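PDB 2QIK: putative gamma-glutamylcyclotransferase YkqA from Bacillus subtilis, which probably acts as a gamma-glutamylcyclotransferase, an acyltransferase that releases the gamma-glutamyl group of its substrate by cyclising it. Local coordinates for residues S24-E29 with E59-D64. Numbering follows the deposited sequence.
Sequences SACINE and EVYEAD
A classic beta bulge, in which Ile27 and Asn28 both face Val60, marks the antiparallel pairing of strands 25-34 and 55-63. Val60 O is gripped twice, by Ile27 N at 2.8 Å through a bent bond (138° at the hydrogen) and by Asn28 N through a much straighter one. Val60 N answers to Asn28 O, and beyond the bulge Glu62 N reaches Ala25 O at 2.9 Å. Where the strands part, a water bridges Ala25 N and Glu62 O, and a second links Ser24 OG, which also bonds to Leu21 O, with Asp64 N.

One face of the pairing belongs to Tyr61 and Cys26. Cys26 SG stands anti to its backbone N (chi1 -179°), which places the sulfur over a face of the Tyr61 ring as a sulfur-aromatic contact, 4.4 Å from the centroid. Cys26 CB presses on Tyr61 CE2 at 3.5 Å. Ser24 O meets the ring edge in plane, near CD2. The phenol is anchored by its own strand, Tyr61 OH donating to Glu59 OE2 at 2.8 Å, and that carboxylate is further fixed by Arg12 and by Lys13 N. An alanine in place of Tyr61 would probably leave Cys26 SG without its aromatic partner and Glu59 OE2 with one donor fewer, and open a gap where the ring met Cys26 CB.

On the other face Asn28 and Val60 lie side by side, Asn28 ND2 4.0 Å from Val60 CB; this buried amide nitrogen has no polar partner in the model. At the bulge itself, Ile27 CG1 rests against Glu62 CB at 4.1 Å. Tyr61 lies about 7 Å, side chain to side chain, from Leu11, a probable substrate-binding residue. The bulged pair thus sits near the likely substrate site, within the antiparallel sheet of the AIG2-like gamma-glutamylcyclotransferase fold.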
ATOM      1  N   SER A  24      15.726  -8.960 -10.258  1.00  9.15           N
ATOM      2  CA  SER A  24      14.393  -9.039 -10.886  1.00  8.97           C
ATOM      3  C   SER A  24      13.635  -7.740 -10.768  1.00  8.70           C
ATOM      4  O   SER A  24      13.537  -7.151  -9.691  1.00  9.96           O
ATOM      5  CB  SER A  24      13.558 -10.116 -10.181  1.00  9.08           C
ATOM      6  OG  SER A  24      14.114 -11.402 -10.271  1.00  9.10           O
ATOM      7  N   ALA A  25      13.066  -7.277 -11.858  1.00  9.38           N
ATOM      8  CA  ALA A  25      12.318  -6.040 -11.893  1.00 10.18           C
ATOM      9  C   ALA A  25      11.015  -6.211 -11.085  1.00  9.17           C
ATOM     10  O   ALA A  25      10.334  -7.217 -11.250  1.00  9.57           O
ATOM     11  CB  ALA A  25      11.980  -5.642 -13.282  1.00 12.34           C
ATOM     12  N   CYS A  26      10.685  -5.214 -10.274  1.00 10.43           N
ATOM     13  CA  CYS A  26       9.386  -5.182  -9.602  1.00 10.11           C
ATOM     14  C   CYS A  26       8.392  -4.548 -10.581  1.00 10.36           C
ATOM     15  O   CYS A  26       8.556  -3.372 -10.974  1.00 11.53           O
ATOM     16  CB  CYS A  26       9.444  -4.399  -8.300  1.00 11.62           C
ATOM     17  SG  CYS A  26       7.865  -4.380  -7.467  1.00 14.19           S
ATOM     18  N   ILE A  27       7.431  -5.347 -11.027  1.00  8.90           N
ATOM     19  CA  ILE A  27       6.416  -4.881 -11.933  1.00 10.11           C
ATOM     20  C   ILE A  27       5.235  -4.191 -11.170  1.00  9.93           C
ATOM     21  O   ILE A  27       4.679  -3.213 -11.642  1.00 12.48           O
ATOM     22  CB  ILE A  27       5.942  -6.053 -12.802  1.00 11.05           C
ATOM     23  CG1 ILE A  27       7.103  -6.808 -13.473  1.00 12.09           C
ATOM     24  CG2 ILE A  27       4.933  -5.532 -13.863  1.00 15.40           C
ATOM     25  CD1 ILE A  27       7.989  -5.849 -14.305  1.00 14.02           C
ATOM     26  N   ASN A  28       4.865  -4.761 -10.032  1.00  8.92           N
ATOM     27  CA  ASN A  28       3.833  -4.176  -9.195  1.00  8.57           C
ATOM     28  C   ASN A  28       4.175  -4.336  -7.747  1.00  8.45           C
ATOM     29  O   ASN A  28       4.333  -5.427  -7.238  1.00  8.84           O
ATOM     30  CB  ASN A  28       2.490  -4.847  -9.437  1.00  8.82           C
ATOM     31  CG  ASN A  28       1.970  -4.675 -10.836  1.00 10.93           C
ATOM     32  OD1 ASN A  28       1.292  -3.651 -11.142  1.00 16.88           O
ATOM     33  ND2 ASN A  28       2.264  -5.587 -11.660  1.00 10.52           N
ATOM     34  N   GLU A  29       4.209  -3.204  -7.052  1.00  8.99           N
ATOM     35  CA  GLU A  29       4.332  -3.187  -5.617  1.00  9.36           C
ATOM     36  C   GLU A  29       3.026  -3.492  -4.905  1.00  8.05           C
ATOM     37  O   GLU A  29       3.042  -3.949  -3.741  1.00  9.26           O
ATOM     38  CB  GLU A  29       4.807  -1.770  -5.114  1.00  9.63           C
ATOM     39  CG  GLU A  29       6.145  -1.361  -5.681  1.00 11.99           C
ATOM     40  CD  GLU A  29       6.533   0.075  -5.365  1.00 12.71           C
ATOM     41  OE1 GLU A  29       7.515   0.536  -5.905  1.00 19.07           O
ATOM     42  OE2 GLU A  29       5.906   0.712  -4.508  1.00 12.04           O
ATOM     43  N   GLU A  59       3.471  -8.780  -4.134  1.00  7.59           N
ATOM     44  CA  GLU A  59       4.194  -7.988  -5.112  1.00  7.81           C
ATOM     45  C   GLU A  59       4.477  -8.865  -6.320  1.00  8.06           C
ATOM     46  O   GLU A  59       4.599 -10.090  -6.166  1.00  8.29           O
ATOM     47  CB  GLU A  59       5.557  -7.564  -4.514  1.00  8.51           C
ATOM     48  CG  GLU A  59       5.435  -6.745  -3.238  1.00  9.07           C
ATOM     49  CD  GLU A  59       6.674  -6.674  -2.392  1.00 10.91           C
ATOM     50  OE1 GLU A  59       6.556  -6.424  -1.152  1.00 12.12           O
ATOM     51  OE2 GLU A  59       7.775  -6.901  -2.824  1.00 14.95           O
ATOM     52  N   VAL A  60       4.536  -8.245  -7.516  1.00  7.45           N
ATOM     53  CA  VAL A  60       4.826  -8.983  -8.748  1.00  7.03           C
ATOM     54  C   VAL A  60       6.184  -8.589  -9.272  1.00  6.32           C
ATOM     55  O   VAL A  60       6.463  -7.405  -9.436  1.00  7.67           O
ATOM     56  CB  VAL A  60       3.775  -8.742  -9.799  1.00  7.18           C
ATOM     57  CG1 VAL A  60       4.087  -9.462 -11.110  1.00  9.03           C
ATOM     58  CG2 VAL A  60       2.360  -9.109  -9.313  1.00  8.80           C
ATOM     59  N   TYR A  61       7.013  -9.589  -9.550  1.00  6.95           N
ATOM     60  CA  TYR A  61       8.335  -9.428 -10.135  1.00  7.47           C
ATOM     61  C   TYR A  61       8.432 -10.182 -11.446  1.00  8.22           C
ATOM     62  O   TYR A  61       7.702 -11.133 -11.707  1.00  9.21           O
ATOM     63  CB  TYR A  61       9.399  -9.989  -9.157  1.00  8.30           C
ATOM     64  CG  TYR A  61       9.589  -9.132  -7.958  1.00  7.67           C
ATOM     65  CD1 TYR A  61       8.744  -9.259  -6.870  1.00  8.62           C
ATOM     66  CD2 TYR A  61      10.571  -8.168  -7.870  1.00  9.05           C
ATOM     67  CE1 TYR A  61       8.818  -8.461  -5.788  1.00  8.91           C
ATOM     68  CE2 TYR A  61      10.671  -7.345  -6.787  1.00 10.39           C
ATOM     69  CZ  TYR A  61       9.748  -7.503  -5.710  1.00  9.34           C
ATOM     70  OH  TYR A  61       9.848  -6.624  -4.632  1.00 12.91           O
ATOM     71  N   GLU A  62       9.381  -9.731 -12.281  1.00  8.19           N
ATOM     72  CA  GLU A  62       9.710 -10.464 -13.482  1.00  9.39           C
ATOM     73  C   GLU A  62      10.987 -11.286 -13.217  1.00  9.55           C
ATOM     74  O   GLU A  62      12.052 -10.732 -13.039  1.00 11.13           O
ATOM     75  CB  GLU A  62       9.982  -9.480 -14.582  1.00 12.48           C
ATOM     76  CG  GLU A  62      10.446 -10.130 -15.795  1.00 18.51           C
ATOM     77  CD  GLU A  62       9.473 -10.381 -16.775  1.00 26.04           C
ATOM     78  OE1 GLU A  62       8.464 -11.096 -16.376  1.00 28.86           O
ATOM     79  OE2 GLU A  62       9.830  -9.903 -17.954  1.00 34.63           O
ATOM     80  N   ALA A  63      10.823 -12.601 -13.128  1.00  9.28           N
ATOM     81  CA  ALA A  63      11.849 -13.534 -12.748  1.00  9.97           C
ATOM     82  C   ALA A  63      12.392 -14.294 -13.923  1.00 10.57           C
ATOM     83  O   ALA A  63      11.630 -14.924 -14.669  1.00 11.79           O
ATOM     84  CB  ALA A  63      11.331 -14.494 -11.730  1.00 11.06           C
ATOM     85  N   ASP A  64      13.719 -14.306 -14.085  1.00 10.55           N
ATOM     86  CA  ASP A  64      14.292 -15.130 -15.128  1.00 12.20           C
ATOM     87  C   ASP A  64      14.340 -16.621 -14.751  1.00 10.49           C
ATOM     88  O   ASP A  64      14.035 -16.988 -13.622  1.00 10.81           O
ATOM     89  CB  ASP A  64      15.604 -14.525 -15.636  1.00 13.08           C
ATOM     90  CG  ASP A  64      16.698 -14.556 -14.642  1.00 12.16           C
ATOM     91  OD1 ASP A  64      17.758 -13.965 -14.958  1.00 18.59           O
ATOM     92  OD2 ASP A  64      16.662 -15.191 -13.573  1.00 12.90           O
TER
HETATM   93  O   HOH W   1      15.353 -12.449 -12.500  1.00 12.32           O
HETATM   94  O   HOH W   2      13.584  -8.745 -14.370  1.00 14.72           O